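Local coordinates for protein Tas1 (Pseudomonas aeruginosa, PDB 6OX6) that is a type VI secretion toxin that pyrophosphorylates adenosine nucleotides to (p)ppApp, depleting ADP and ATP in competitor cells, at residues 251-256 and 284-289; 291-296 and 302-307; 324-329 and 348-353. All coordinates share one frame; numbering follows the deposited sequence. Where two conformers were deposited one is given.

Contact 1 of 3, residues 251-256 and 284-289; sequences KVYGKA and KSRERA. With ACT (acetate ion), chain D.
With chi1 at -159°, Tyr253 turns its ring out of the short helix 249-253 and across to the start of helix 286-296, where Arg286, its own CG trans to the backbone nitrogen and its chain kinked at chi3, folds a guanidinium back over the ring. At the hydroxyl end, Tyr253 OH donates to Lys284 O at 2.6 Å, lying in the carbonyl plane with a C=O...donor angle of 155°, a position that suits a carbonyl acceptor. Over the ring face, Arg286 supplies a cation-pi contact: its CZ stands 4.8 Å from the centroid of the Tyr253 ring and 25° off the ring normal. The two planes are tilted against each other rather than stacked flat, and Glu250 forms a salt bridge with Arg286 NH2. At the ring edge, Tyr253 CE2 meets Ala289 CB at 4.1 Å, near the ring plane.

The mixed five-stranded sheet and its flanking helices resemble the synthetase domain of RelA/SpoT-type alarmone enzymes, and 284-289 belongs to the basic connection from edge strand 277-280 into helix 286-296. Ser285 is the N-cap of that helix, with a weak bond of 3.4 Å from Arg288 N to Ser285 OG. On this connection one oxygen of an acetate ion, probably from the crystallisation liquor, collects three donors: Arg288 NE at 2.8 Å and Arg288 NH2 at 2.7 Å from that acetate O, both along the edge of the guanidinium and in its plane, though both bonds are bent, and Lys284 NZ more weakly. This is consistent with a surface site able to hold an anion. Lys284 NZ also forms a salt bridge with Asp306 OD2.

Contact 2 of 3, residues 291-296 and 302-307; sequences QKINND and TKIKDL
The carboxylate of Asp306 is met by Lys292 from above its plane: the ammonium nitrogen lies 44° out of it. Lys292 NZ is 2.6 Å from Asp306 OD2, a charged hydrogen bond, but 3.2 Å from Asp306 OD1, which shows that the approach favours one oxygen instead of straddling both. OD2 is also held by Lys284, and two ammonium groups converging on a single oxygen would be expected to restrict the rotation of the carboxylate. The reach from the helix depends on an extended lysine: CG is trans to the backbone nitrogen (chi1 -178°) and every later torsion is also close to trans, which brings NZ over the carboxylate of a side chain coming from the opposite direction.

Nearer the helix, the aliphatic part of the lysine does separate work. Lys292 CD rests 4.0 Å from Ile304 CD1, the two side chains crossing at about a right angle. The CG2 branch of Ile304 packs on Ile293, with Ile304 CG2 3.8 Å from Ile293 CG1 and 3.9 Å from Ile293 CD1, while Ile304 CD1 reaches both Lys292 and Ile293. The CA atoms of Ile293 and Ile304 approach to 6.2 Å, so the irregular segment 302-307 passes closest to the helix at Ile304. Within it, Lys305 NZ curls back to Lys303 O at 2.9 Å. Lys303, Lys305 and Asp296 also form salt bridges with Glu41, Glu21 and Arg53 of the immunity protein, another chain.

Phe249 of helix 249-253, Pro246 and Pro301 also pack on Ile293 of helix 286-296. Asp306 lies two residues before strand 308-313 and touches Glu361 of strand 359-365, a placement that in RelA-type synthetases belongs to the active site and probably does so here.

Contact 3 of 3, residues 324-329 and 348-353; sequences AELANR and VNSTMN. With ACT (acetate ion), chain E.
Leu326 and Ser350 make the close-packed part: Leu326 CD1 presses on Ser350 OG at 3.5 Å and on Ser350 CB at 4.1 Å, both residues are buried, and their CA atoms lie 7.3 Å apart. The serine hydroxyl stays satisfied under this methyl because Ser350 OG is hydrogen-bonded to Ile362 O on the neighbouring strand 359-365. Leu270 of helix 256-273 also packs on Leu326.

Helix 319-328 links strand 308-313 to strand 332-336, which runs parallel to it with two strands between, so it forms the crossover of a beta-alpha-beta unit. The contact is that helix lying against strand 347-353, one of the two strands it passes over.

Beyond the helix end the contact opens toward solvent: Arg329 is exposed, Met352 partly so, and Met352 SE comes only to 4.4 Å from Arg329 CB. Selenomethionine Met352 bends at chi2 (-124°) and chi3, which lays its methyl beside the backbone and gives a single close approach at this margin, Met352 CE to Arg329 O at 3.3 Å. Arg329 was deposited in two conformers, consistent with mobility here. On the face of the strand turned from the helix, Asn349 ND2 gives a weak 3.3 Å bond to the O atom of an acetate ion, and Phe20 of the immunity protein packs on Asn349 and Thr351.

The three contacts follow one another along the chain, each closing before the next opens. Contacts 1 and 2 share helix 286-296, have centres 9 Å apart and are joined directly, by a probable hydrogen bond of 2.9 Å between Lys284 N and Leu307 O and by Ala289 CB 3.6 Å from Leu307 CD2. Contact 3 lies with its centre about 22 Å from that of contact 1 and about 19 Å from that of contact 2; its one touch with the latter is packing of Lys305 on Thr351. Contacts 1 and 2 thus lie together on the connection between strands 277-280 and 308-313, with helix 249-253 beside it, while contact 3 seats a crossover helix on a strand farther across. The immunity protein reaches contacts 2 and 3.

Contact 1 of 3, residues 251-256 and 284-289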
ATOM      1  N   LYS A 251       7.188  -3.855 -22.858  1.00 57.66           N
ATOM      2  CA  LYS A 251       7.832  -5.110 -22.500  1.00 58.89           C
ATOM      3  C   LYS A 251       7.388  -5.576 -21.115  1.00 58.94           C
ATOM      4  O   LYS A 251       7.091  -6.757 -20.916  1.00 58.70           O
ATOM      5  CB  LYS A 251       9.356  -4.963 -22.567  1.00 65.90           C
ATOM      6  CG  LYS A 251      10.088  -6.230 -22.159  1.00 70.47           C
ATOM      7  CD  LYS A 251      11.552  -6.010 -21.798  1.00 73.99           C
ATOM      8  CE  LYS A 251      12.384  -7.236 -22.182  1.00 75.85           C
ATOM      9  NZ  LYS A 251      13.853  -6.969 -22.164  1.00 77.32           N
ATOM     10  N   VAL A 252       7.315  -4.664 -20.144  1.00 58.22           N
ATOM     11  CA  VAL A 252       6.844  -5.065 -18.822  1.00 48.10           C
ATOM     12  C   VAL A 252       5.356  -5.388 -18.862  1.00 52.58           C
ATOM     13  O   VAL A 252       4.917  -6.424 -18.345  1.00 53.63           O
ATOM     14  CB  VAL A 252       7.153  -3.980 -17.777  1.00 52.99           C
ATOM     15  CG1 VAL A 252       6.388  -4.280 -16.494  1.00 50.59           C
ATOM     16  CG2 VAL A 252       8.648  -3.925 -17.489  1.00 48.22           C
ATOM     17  N   TYR A 253       4.560  -4.521 -19.498  1.00 50.50           N
ATOM     18  CA  TYR A 253       3.104  -4.682 -19.483  1.00 51.06           C
ATOM     19  C   TYR A 253       2.659  -6.043 -20.015  1.00 52.65           C
ATOM     20  O   TYR A 253       1.663  -6.596 -19.527  1.00 50.61           O
ATOM     21  CB  TYR A 253       2.449  -3.561 -20.287  1.00 50.36           C
ATOM     22  CG  TYR A 253       0.982  -3.313 -19.958  1.00 53.14           C
ATOM     23  CD1 TYR A 253      -0.021  -3.905 -20.712  1.00 52.08           C
ATOM     24  CD2 TYR A 253       0.605  -2.474 -18.896  1.00 53.04           C
ATOM     25  CE1 TYR A 253      -1.360  -3.687 -20.432  1.00 52.36           C
ATOM     26  CE2 TYR A 253      -0.731  -2.247 -18.603  1.00 53.76           C
ATOM     27  CZ  TYR A 253      -1.717  -2.857 -19.383  1.00 55.81           C
ATOM     28  OH  TYR A 253      -3.058  -2.646 -19.119  1.00 54.69           O
ATOM     29  N   GLY A 254       3.394  -6.616 -20.982  1.00 53.97           N
ATOM     30  CA  GLY A 254       2.967  -7.859 -21.603  1.00 50.91           C
ATOM     31  C   GLY A 254       3.127  -9.088 -20.731  1.00 55.20           C
ATOM     32  O   GLY A 254       2.519 -10.131 -21.020  1.00 49.12           O
ATOM     33  N   LYS A 255       3.931  -8.995 -19.667  1.00 49.17           N
ATOM     34  CA  LYS A 255       4.001 -10.116 -18.742  1.00 52.33           C
ATOM     35  C   LYS A 255       2.872 -10.101 -17.721  1.00 51.03           C
ATOM     36  O   LYS A 255       2.747 -11.054 -16.940  1.00 52.35           O
ATOM     37  CB  LYS A 255       5.360 -10.148 -18.023  1.00 57.19           C
ATOM     38  CG  LYS A 255       6.582 -10.223 -18.961  1.00 62.30           C
ATOM     39  CD  LYS A 255       7.433  -8.957 -18.903  1.00 66.61           C
ATOM     40  CE  LYS A 255       8.844  -9.183 -19.451  1.00 69.18           C
ATOM     41  NZ  LYS A 255       8.818 -10.117 -20.597  1.00 71.86           N
ATOM     42  N   ALA A 256       2.041  -9.067 -17.716  1.00 52.55           N
ATOM     43  CA  ALA A 256       1.064  -8.894 -16.640  1.00 51.09           C
ATOM     44  C   ALA A 256      -0.017  -9.976 -16.666  1.00 51.38           C
ATOM     45  O   ALA A 256      -0.361 -10.509 -15.600  1.00 49.10           O
ATOM     46  CB  ALA A 256       0.464  -7.487 -16.701  1.00 49.50           C
ATOM     47  N   LYS A 284      -3.928  -3.833 -14.423  1.00 48.41           N
ATOM     48  CA  LYS A 284      -4.050  -2.384 -14.291  1.00 52.32           C
ATOM     49  C   LYS A 284      -4.202  -1.752 -15.669  1.00 58.34           C
ATOM     50  O   LYS A 284      -3.523  -2.141 -16.618  1.00 47.55           O
ATOM     51  CB  LYS A 284      -2.827  -1.800 -13.581  1.00 50.02           C
ATOM     52  CG  LYS A 284      -2.978  -0.332 -13.203  1.00 51.08           C
ATOM     53  CD  LYS A 284      -1.886   0.132 -12.243  1.00 52.05           C
ATOM     54  CE  LYS A 284      -2.503   0.603 -10.925  1.00 58.51           C
ATOM     55  NZ  LYS A 284      -3.342  -0.453 -10.266  1.00 63.00           N
ATOM     56  N   SER A 285      -5.107  -0.780 -15.785  1.00 47.47           N
ATOM     57  CA  SER A 285      -5.321  -0.149 -17.082  1.00 52.66           C
ATOM     58  C   SER A 285      -4.065   0.579 -17.530  1.00 51.27           C
ATOM     59  O   SER A 285      -3.275   1.064 -16.709  1.00 46.71           O
ATOM     60  CB  SER A 285      -6.493   0.838 -17.037  1.00 56.35           C
ATOM     61  OG  SER A 285      -6.049   2.167 -16.752  1.00 55.37           O
ATOM     62  N   ARG A 286      -3.917   0.680 -18.855  1.00 50.57           N
ATOM     63  CA  ARG A 286      -2.708   1.213 -19.471  1.00 50.38           C
ATOM     64  C   ARG A 286      -2.384   2.621 -18.972  1.00 49.17           C
ATOM     65  O   ARG A 286      -1.279   2.874 -18.481  1.00 47.54           O
ATOM     66  CB  ARG A 286      -2.854   1.202 -20.998  1.00 53.07           C
ATOM     67  CG  ARG A 286      -1.638   1.769 -21.763  1.00 56.78           C
ATOM     68  CD  ARG A 286      -1.676   1.436 -23.291  1.00 64.48           C
ATOM     69  NE  ARG A 286      -0.673   0.429 -23.624  1.00 64.93           N
ATOM     70  CZ  ARG A 286      -0.961  -0.846 -23.866  1.00 64.11           C
ATOM     71  NH1 ARG A 286      -2.228  -1.248 -23.828  1.00 67.34           N
ATOM     72  NH2 ARG A 286       0.004  -1.716 -24.142  1.00 60.61           N
ATOM     73  N   GLU A 287      -3.332   3.558 -19.114  1.00 50.19           N
ATOM     74  CA  GLU A 287      -3.063   4.948 -18.746  1.00 53.37           C
ATOM     75  C   GLU A 287      -2.698   5.068 -17.279  1.00 51.01           C
ATOM     76  O   GLU A 287      -1.801   5.837 -16.909  1.00 53.06           O
ATOM     77  CB  GLU A 287      -4.272   5.840 -19.043  1.00 55.46           C
ATOM     78  CG  GLU A 287      -4.025   7.353 -18.859  1.00 61.47           C
ATOM     79  CD  GLU A 287      -3.082   7.964 -19.914  1.00 72.55           C
ATOM     80  OE1 GLU A 287      -2.358   8.934 -19.570  1.00 76.38           O
ATOM     81  OE2 GLU A 287      -3.077   7.491 -21.082  1.00 75.61           O
ATOM     82  N   ARG A 288      -3.405   4.341 -16.423  1.00 46.34           N
ATOM     83  CA  ARG A 288      -3.139   4.467 -14.998  1.00 45.28           C
ATOM     84  C   ARG A 288      -1.800   3.837 -14.654  1.00 46.45           C
ATOM     85  O   ARG A 288      -1.033   4.391 -13.858  1.00 43.77           O
ATOM     86  CB  ARG A 288      -4.279   3.834 -14.207  1.00 44.46           C
ATOM     87  CG  ARG A 288      -5.560   4.689 -14.237  1.00 47.94           C
ATOM     88  CD  ARG A 288      -6.721   3.977 -13.570  1.00 54.88           C
ATOM     89  NE  ARG A 288      -6.379   3.583 -12.208  1.00 63.16           N
ATOM     90  CZ  ARG A 288      -6.676   4.275 -11.114  1.00 66.06           C
ATOM     91  NH1 ARG A 288      -7.348   5.413 -11.199  1.00 67.46           N
ATOM     92  NH2 ARG A 288      -6.297   3.816  -9.931  1.00 65.69           N
ATOM     93  N   ALA A 289      -1.499   2.694 -15.273  1.00 43.26           N
ATOM     94  CA  ALA A 289      -0.209   2.051 -15.082  1.00 45.61           C
ATOM     95  C   ALA A 289       0.913   3.002 -15.461  1.00 47.14           C
ATOM     96  O   ALA A 289       1.876   3.169 -14.710  1.00 44.95           O
ATOM     97  CB  ALA A 289      -0.138   0.772 -15.913  1.00 48.27           C
TER
HETATM   98  C   ACT D 502      -6.524   0.361 -10.823  1.00 53.88           C
HETATM   99  O   ACT D 502      -5.704   1.324 -10.752  1.00 54.78           O
HETATM  100  OXT ACT D 502      -6.885  -0.413  -9.906  1.00 53.70           O
HETATM  101  CH3 ACT D 502      -7.166   0.107 -12.251  1.00 52.83           C

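Contact 2 of 3, residues 291-296 and 302-307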
ATOM      1  N   GLN A 291       0.796   6.348 -15.675  1.00 42.57           N
ATOM      2  CA  GLN A 291       0.796   7.498 -14.782  1.00 45.06           C
ATOM      3  C   GLN A 291       1.455   7.130 -13.457  1.00 40.94           C
ATOM      4  O   GLN A 291       2.203   7.924 -12.885  1.00 39.14           O
ATOM      5  CB  GLN A 291      -0.631   7.994 -14.543  1.00 53.41           C
ATOM      6  CG  GLN A 291      -1.152   8.928 -15.623  1.00 69.90           C
ATOM      7  CD  GLN A 291      -0.222  10.097 -15.881  1.00 80.62           C
ATOM      8  OE1 GLN A 291       0.996   9.932 -15.946  1.00 83.98           O
ATOM      9  NE2 GLN A 291      -0.794  11.286 -16.029  1.00 83.02           N
ATOM     10  N   LYS A 292       1.174   5.924 -12.969  1.00 39.23           N
ATOM     11  CA  LYS A 292       1.757   5.459 -11.706  1.00 37.97           C
ATOM     12  C   LYS A 292       3.256   5.199 -11.846  1.00 37.22           C
ATOM     13  O   LYS A 292       4.044   5.542 -10.951  1.00 38.99           O
ATOM     14  CB  LYS A 292       1.026   4.205 -11.232  1.00 39.51           C
ATOM     15  CG  LYS A 292       1.506   3.668  -9.903  1.00 40.59           C
ATOM     16  CD  LYS A 292       0.550   2.610  -9.386  1.00 46.43           C
ATOM     17  CE  LYS A 292       0.820   2.271  -7.925  1.00 49.50           C
ATOM     18  NZ  LYS A 292      -0.211   1.325  -7.417  1.00 52.19           N
ATOM     19  N   ILE A 293       3.678   4.605 -12.964  1.00 38.12           N
ATOM     20  CA  ILE A 293       5.113   4.434 -13.214  1.00 38.58           C
ATOM     21  C   ILE A 293       5.818   5.779 -13.254  1.00 38.14           C
ATOM     22  O   ILE A 293       6.905   5.943 -12.683  1.00 37.56           O
ATOM     23  CB  ILE A 293       5.343   3.666 -14.525  1.00 39.44           C
ATOM     24  CG1 ILE A 293       4.996   2.194 -14.313  1.00 43.87           C
ATOM     25  CG2 ILE A 293       6.802   3.887 -15.021  1.00 39.89           C
ATOM     26  CD1 ILE A 293       4.702   1.433 -15.638  1.00 41.06           C
ATOM     27  N   ASN A 294       5.235   6.749 -13.969  1.00 39.10           N
ATOM     28  CA  ASN A 294       5.871   8.055 -14.099  1.00 39.43           C
ATOM     29  C   ASN A 294       5.891   8.829 -12.780  1.00 49.26           C
ATOM     30  O   ASN A 294       6.875   9.522 -12.490  1.00 45.63           O
ATOM     31  CB  ASN A 294       5.167   8.881 -15.180  1.00 40.95           C
ATOM     32  CG  ASN A 294       5.374   8.311 -16.586  1.00 42.42           C
ATOM     33  OD1 ASN A 294       6.358   7.627 -16.853  1.00 45.41           O
ATOM     34  ND2 ASN A 294       4.437   8.608 -17.491  1.00 43.88           N
ATOM     35  N   ASN A 295       4.814   8.751 -11.980  1.00 37.75           N
ATOM     36  CA  ASN A 295       4.710   9.549 -10.761  1.00 41.47           C
ATOM     37  C   ASN A 295       5.356   8.883  -9.551  1.00 41.98           C
ATOM     38  O   ASN A 295       6.180   9.499  -8.870  1.00 40.81           O
ATOM     39  CB  ASN A 295       3.250   9.845 -10.429  1.00 43.19           C
ATOM     40  CG  ASN A 295       2.643  10.846 -11.373  1.00 51.97           C
ATOM     41  OD1 ASN A 295       3.293  11.820 -11.773  1.00 54.07           O
ATOM     42  ND2 ASN A 295       1.403  10.599 -11.768  1.00 53.39           N
ATOM     43  N   ASP A 296       4.949   7.653  -9.235  1.00 35.24           N
ATOM     44  CA  ASP A 296       5.549   6.974  -8.095  1.00 34.27           C
ATOM     45  C   ASP A 296       6.982   6.557  -8.366  1.00 35.83           C
ATOM     46  O   ASP A 296       7.838   6.646  -7.472  1.00 34.81           O
ATOM     47  CB  ASP A 296       4.731   5.746  -7.703  1.00 34.21           C
ATOM     48  CG  ASP A 296       3.385   6.113  -7.088  1.00 40.66           C
ATOM     49  OD1 ASP A 296       3.169   7.308  -6.722  1.00 34.01           O
ATOM     50  OD2 ASP A 296       2.556   5.183  -6.944  1.00 40.32           O
ATOM     51  N   THR A 302       9.972  -1.145 -14.398  1.00 39.86           N
ATOM     52  CA  THR A 302      10.242  -2.384 -13.685  1.00 41.59           C
ATOM     53  C   THR A 302       9.989  -2.256 -12.191  1.00 42.04           C
ATOM     54  O   THR A 302      10.065  -3.269 -11.478  1.00 42.05           O
ATOM     55  CB  THR A 302      11.673  -2.854 -13.941  1.00 40.93           C
ATOM     56  OG1 THR A 302      12.595  -1.966 -13.288  1.00 45.49           O
ATOM     57  CG2 THR A 302      11.960  -2.889 -15.439  1.00 39.07           C
ATOM     58  N   LYS A 303       9.676  -1.046 -11.705  1.00 42.66           N
ATOM     59  CA  LYS A 303       9.442  -0.811 -10.284  1.00 38.21           C
ATOM     60  C   LYS A 303       7.984  -0.957  -9.877  1.00 41.36           C
ATOM     61  O   LYS A 303       7.702  -1.004  -8.671  1.00 39.53           O
ATOM     62  CB  LYS A 303       9.922   0.592  -9.892  1.00 33.83           C
ATOM     63  CG  LYS A 303      11.429   0.733  -9.851  1.00 34.56           C
ATOM     64  CD  LYS A 303      11.876   2.010  -9.174  1.00 34.53           C
ATOM     65  CE  LYS A 303      13.418   2.037  -9.060  1.00 38.62           C
ATOM     66  NZ  LYS A 303      14.060   2.352 -10.390  1.00 41.02           N
ATOM     67  N   ILE A 304       7.041  -1.005 -10.832  1.00 37.09           N
ATOM     68  CA  ILE A 304       5.631  -1.071 -10.456  1.00 35.25           C
ATOM     69  C   ILE A 304       5.278  -2.503 -10.080  1.00 34.84           C
ATOM     70  O   ILE A 304       5.678  -3.464 -10.751  1.00 32.99           O
ATOM     71  CB  ILE A 304       4.728  -0.543 -11.588  1.00 34.98           C
ATOM     72  CG1 ILE A 304       3.267  -0.561 -11.139  1.00 32.48           C
ATOM     73  CG2 ILE A 304       4.898  -1.366 -12.861  1.00 34.69           C
ATOM     74  CD1 ILE A 304       2.333   0.232 -12.080  1.00 40.84           C
ATOM     75  N   LYS A 305       4.503  -2.657  -9.005  1.00 31.20           N
ATOM     76  CA  LYS A 305       4.302  -3.965  -8.401  1.00 35.70           C
ATOM     77  C   LYS A 305       2.853  -4.442  -8.412  1.00 35.54           C
ATOM     78  O   LYS A 305       2.590  -5.579  -7.992  1.00 34.27           O
ATOM     79  CB  LYS A 305       4.842  -3.949  -6.964  1.00 38.41           C
ATOM     80  CG  LYS A 305       6.278  -3.403  -6.893  1.00 44.08           C
ATOM     81  CD  LYS A 305       6.860  -3.436  -5.476  1.00 47.72           C
ATOM     82  CE  LYS A 305       8.304  -2.903  -5.442  1.00 44.01           C
ATOM     83  NZ  LYS A 305       8.401  -1.463  -5.888  1.00 37.98           N
ATOM     84  N   ASP A 306       1.908  -3.635  -8.894  1.00 31.65           N
ATOM     85  CA  ASP A 306       0.500  -4.004  -8.824  1.00 36.47           C
ATOM     86  C   ASP A 306      -0.152  -4.016 -10.197  1.00 39.51           C
ATOM     87  O   ASP A 306      -1.365  -3.837 -10.314  1.00 41.23           O
ATOM     88  CB  ASP A 306      -0.265  -3.079  -7.877  1.00 40.58           C
ATOM     89  CG  ASP A 306      -0.396  -1.647  -8.415  1.00 46.25           C
ATOM     90  OD1 ASP A 306       0.458  -1.221  -9.240  1.00 45.32           O
ATOM     91  OD2 ASP A 306      -1.347  -0.937  -7.985  1.00 49.67           O
ATOM     92  N   LEU A 307       0.633  -4.239 -11.251  1.00 42.47           N
ATOM     93  CA  LEU A 307       0.022  -4.489 -12.553  1.00 41.67           C
ATOM     94  C   LEU A 307      -0.954  -5.659 -12.469  1.00 40.46           C
ATOM     95  O   LEU A 307      -2.098  -5.572 -12.936  1.00 41.46           O
ATOM     96  CB  LEU A 307       1.113  -4.733 -13.603  1.00 40.07           C
ATOM     97  CG  LEU A 307       1.849  -3.449 -14.000  1.00 36.04           C
ATOM     98  CD1 LEU A 307       2.970  -3.768 -14.970  1.00 37.19           C
ATOM     99  CD2 LEU A 307       0.870  -2.432 -14.611  1.00 36.44           C
TER

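Contact 3 of 3, residues 324-329 and 348-353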
ATOM      1  N   ALA A 324       1.941 -15.810   6.607  1.00 33.10           N
ATOM      2  CA  ALA A 324       3.095 -16.708   6.704  1.00 36.68           C
ATOM      3  C   ALA A 324       3.231 -17.573   5.456  1.00 38.77           C
ATOM      4  O   ALA A 324       4.346 -17.896   5.026  1.00 35.98           O
ATOM      5  CB  ALA A 324       2.958 -17.593   7.939  1.00 34.98           C
ATOM      6  N   GLU A 325       2.092 -17.922   4.866  1.00 41.81           N
ATOM      7  CA  GLU A 325       2.066 -18.741   3.661  1.00 46.37           C
ATOM      8  C   GLU A 325       2.715 -18.020   2.484  1.00 40.78           C
ATOM      9  O   GLU A 325       3.510 -18.610   1.752  1.00 39.77           O
ATOM     10  CB  GLU A 325       0.628 -19.130   3.311  1.00 56.11           C
ATOM     11  CG  GLU A 325       0.328 -20.611   3.480  1.00 68.48           C
ATOM     12  CD  GLU A 325      -0.399 -20.914   4.776  1.00 78.92           C
ATOM     13  OE1 GLU A 325      -1.646 -20.868   4.785  1.00 82.95           O
ATOM     14  OE2 GLU A 325       0.278 -21.198   5.786  1.00 82.14           O
ATOM     15  N   LEU A 326       2.377 -16.747   2.302  1.00 33.42           N
ATOM     16  CA  LEU A 326       2.941 -15.973   1.205  1.00 32.89           C
ATOM     17  C   LEU A 326       4.434 -15.753   1.424  1.00 32.22           C
ATOM     18  O   LEU A 326       5.223 -15.728   0.467  1.00 31.55           O
ATOM     19  CB  LEU A 326       2.193 -14.628   1.087  1.00 36.18           C
ATOM     20  CG  LEU A 326       0.680 -14.684   0.787  1.00 38.91           C
ATOM     21  CD1 LEU A 326      -0.011 -13.346   1.070  1.00 32.12           C
ATOM     22  CD2 LEU A 326       0.452 -15.049  -0.645  1.00 33.32           C
ATOM     23  N   ALA A 327       4.827 -15.560   2.684  1.00 32.98           N
ATOM     24  CA  ALA A 327       6.235 -15.410   3.015  1.00 35.07           C
ATOM     25  C   ALA A 327       7.000 -16.664   2.629  1.00 36.91           C
ATOM     26  O   ALA A 327       8.053 -16.588   1.987  1.00 31.54           O
ATOM     27  CB  ALA A 327       6.398 -15.113   4.505  1.00 31.13           C
ATOM     28  N   ASN A 328       6.453 -17.836   2.971  1.00 39.11           N
ATOM     29  CA  ASN A 328       7.130 -19.085   2.641  1.00 39.48           C
ATOM     30  C   ASN A 328       7.279 -19.291   1.140  1.00 42.05           C
ATOM     31  O   ASN A 328       8.106 -20.101   0.717  1.00 43.38           O
ATOM     32  CB  ASN A 328       6.390 -20.258   3.274  1.00 40.37           C
ATOM     33  CG  ASN A 328       6.605 -20.309   4.757  1.00 41.91           C
ATOM     34  OD1 ASN A 328       7.673 -19.931   5.239  1.00 43.99           O
ATOM     35  ND2 ASN A 328       5.585 -20.709   5.495  1.00 40.07           N
ATOM     36  N   ARG A 329       6.514 -18.578   0.319  1.00 40.25           N
ATOM     37  CA  ARG A 329       6.673 -18.657  -1.123  0.51 39.91           C
ATOM     38  C   ARG A 329       7.548 -17.542  -1.660  1.00 39.49           C
ATOM     39  O   ARG A 329       7.564 -17.298  -2.871  1.00 40.25           O
ATOM     40  CB  ARG A 329       5.305 -18.656  -1.791  0.51 42.63           C
ATOM     41  CG  ARG A 329       4.481 -19.815  -1.290  0.51 45.76           C
ATOM     42  CD  ARG A 329       3.209 -19.911  -2.055  0.51 48.39           C
ATOM     43  NE  ARG A 329       3.472 -20.152  -3.471  0.51 49.52           N
ATOM     44  CZ  ARG A 329       3.184 -21.278  -4.115  0.51 47.91           C
ATOM     45  NH1 ARG A 329       2.622 -22.298  -3.477  0.51 49.52           N
ATOM     46  NH2 ARG A 329       3.459 -21.379  -5.404  0.51 45.09           N
ATOM     47  N   VAL A 348      -2.723  -7.135   5.505  1.00 30.16           N
ATOM     48  CA  VAL A 348      -1.488  -7.689   4.964  1.00 29.00           C
ATOM     49  C   VAL A 348      -1.368  -7.265   3.520  1.00 27.78           C
ATOM     50  O   VAL A 348      -2.355  -7.289   2.776  1.00 28.31           O
ATOM     51  CB  VAL A 348      -1.445  -9.228   5.055  1.00 28.09           C
ATOM     52  CG1 VAL A 348      -0.215  -9.793   4.303  1.00 30.20           C
ATOM     53  CG2 VAL A 348      -1.461  -9.641   6.485  1.00 29.30           C
ATOM     54  N   ASN A 349      -0.157  -6.896   3.121  1.00 28.38           N
ATOM     55  CA  ASN A 349       0.165  -6.681   1.720  1.00 25.68           C
ATOM     56  C   ASN A 349       1.432  -7.458   1.397  1.00 27.39           C
ATOM     57  O   ASN A 349       2.339  -7.568   2.223  1.00 28.29           O
ATOM     58  CB  ASN A 349       0.331  -5.179   1.400  1.00 41.28           C
ATOM     59  CG  ASN A 349       0.291  -4.890  -0.090  1.00 46.48           C
ATOM     60  OD1 ASN A 349       0.098  -5.790  -0.912  1.00 47.78           O
ATOM     61  ND2 ASN A 349       0.428  -3.615  -0.444  1.00 50.54           N
ATOM     62  N   SER A 350       1.482  -8.018   0.204  1.00 30.01           N
ATOM     63  CA  SER A 350       2.651  -8.779  -0.170  1.00 31.74           C
ATOM     64  C   SER A 350       2.913  -8.565  -1.643  1.00 32.86           C
ATOM     65  O   SER A 350       1.998  -8.279  -2.425  1.00 33.61           O
ATOM     66  CB  SER A 350       2.472 -10.265   0.131  1.00 35.84           C
ATOM     67  OG  SER A 350       1.547 -10.841  -0.767  1.00 31.50           O
ATOM     68  N   THR A 351       4.170  -8.725  -2.012  1.00 31.85           N
ATOM     69  CA  THR A 351       4.619  -8.590  -3.385  1.00 32.84           C
ATOM     70  C   THR A 351       5.274  -9.892  -3.776  1.00 38.94           C
ATOM     71  O   THR A 351       6.180 -10.363  -3.075  1.00 41.20           O
ATOM     72  CB  THR A 351       5.624  -7.445  -3.534  1.00 38.66           C
ATOM     73  OG1 THR A 351       5.037  -6.239  -3.042  1.00 38.79           O
ATOM     74  CG2 THR A 351       6.032  -7.272  -4.999  1.00 38.79           C
HETATM   75  N   MSE A 352       4.876 -10.455  -4.908  1.00 40.61           N
HETATM   76  CA  MSE A 352       5.463 -11.694  -5.365  1.00 44.39           C
HETATM   77  C   MSE A 352       6.140 -11.531  -6.688  1.00 44.30           C
HETATM   78  O   MSE A 352       5.529 -10.993  -7.628  1.00 43.68           O
HETATM   79  CB  MSE A 352       4.366 -12.722  -5.585  1.00 50.24           C
HETATM   80  CG  MSE A 352       3.862 -13.312  -4.281  1.00 52.59           C
HETATM   81 SE   MSE A 352       4.042 -15.269  -4.349  0.43 58.82          SE
HETATM   82  CE  MSE A 352       5.907 -15.305  -4.975  1.00 62.08           C
ATOM     83  N   ASN A 353       7.394 -11.954  -6.787  1.00 46.51           N
ATOM     84  CA  ASN A 353       8.090 -11.922  -8.072  1.00 52.61           C
ATOM     85  C   ASN A 353       7.717 -13.188  -8.838  1.00 54.37           C
ATOM     86  O   ASN A 353       8.155 -14.287  -8.488  1.00 55.85           O
ATOM     87  CB  ASN A 353       9.598 -11.811  -7.881  1.00 60.87           C
ATOM     88  CG  ASN A 353      10.039 -10.418  -7.444  1.00 66.49           C
ATOM     89  OD1 ASN A 353       9.313  -9.445  -7.641  1.00 67.38           O
ATOM     90  ND2 ASN A 353      11.243 -10.314  -6.870  1.00 68.37           N
TER
HETATM   91  C   ACT E 503      -2.072  -1.035   1.814  1.00 83.24           C
HETATM   92  O   ACT E 503      -0.877  -1.160   1.365  1.00 82.84           O
HETATM   93  OXT ACT E 503      -3.086  -1.777   1.628  1.00 84.80           O
HETATM   94  CH3 ACT E 503      -2.315   0.202   2.724  1.00 81.62           C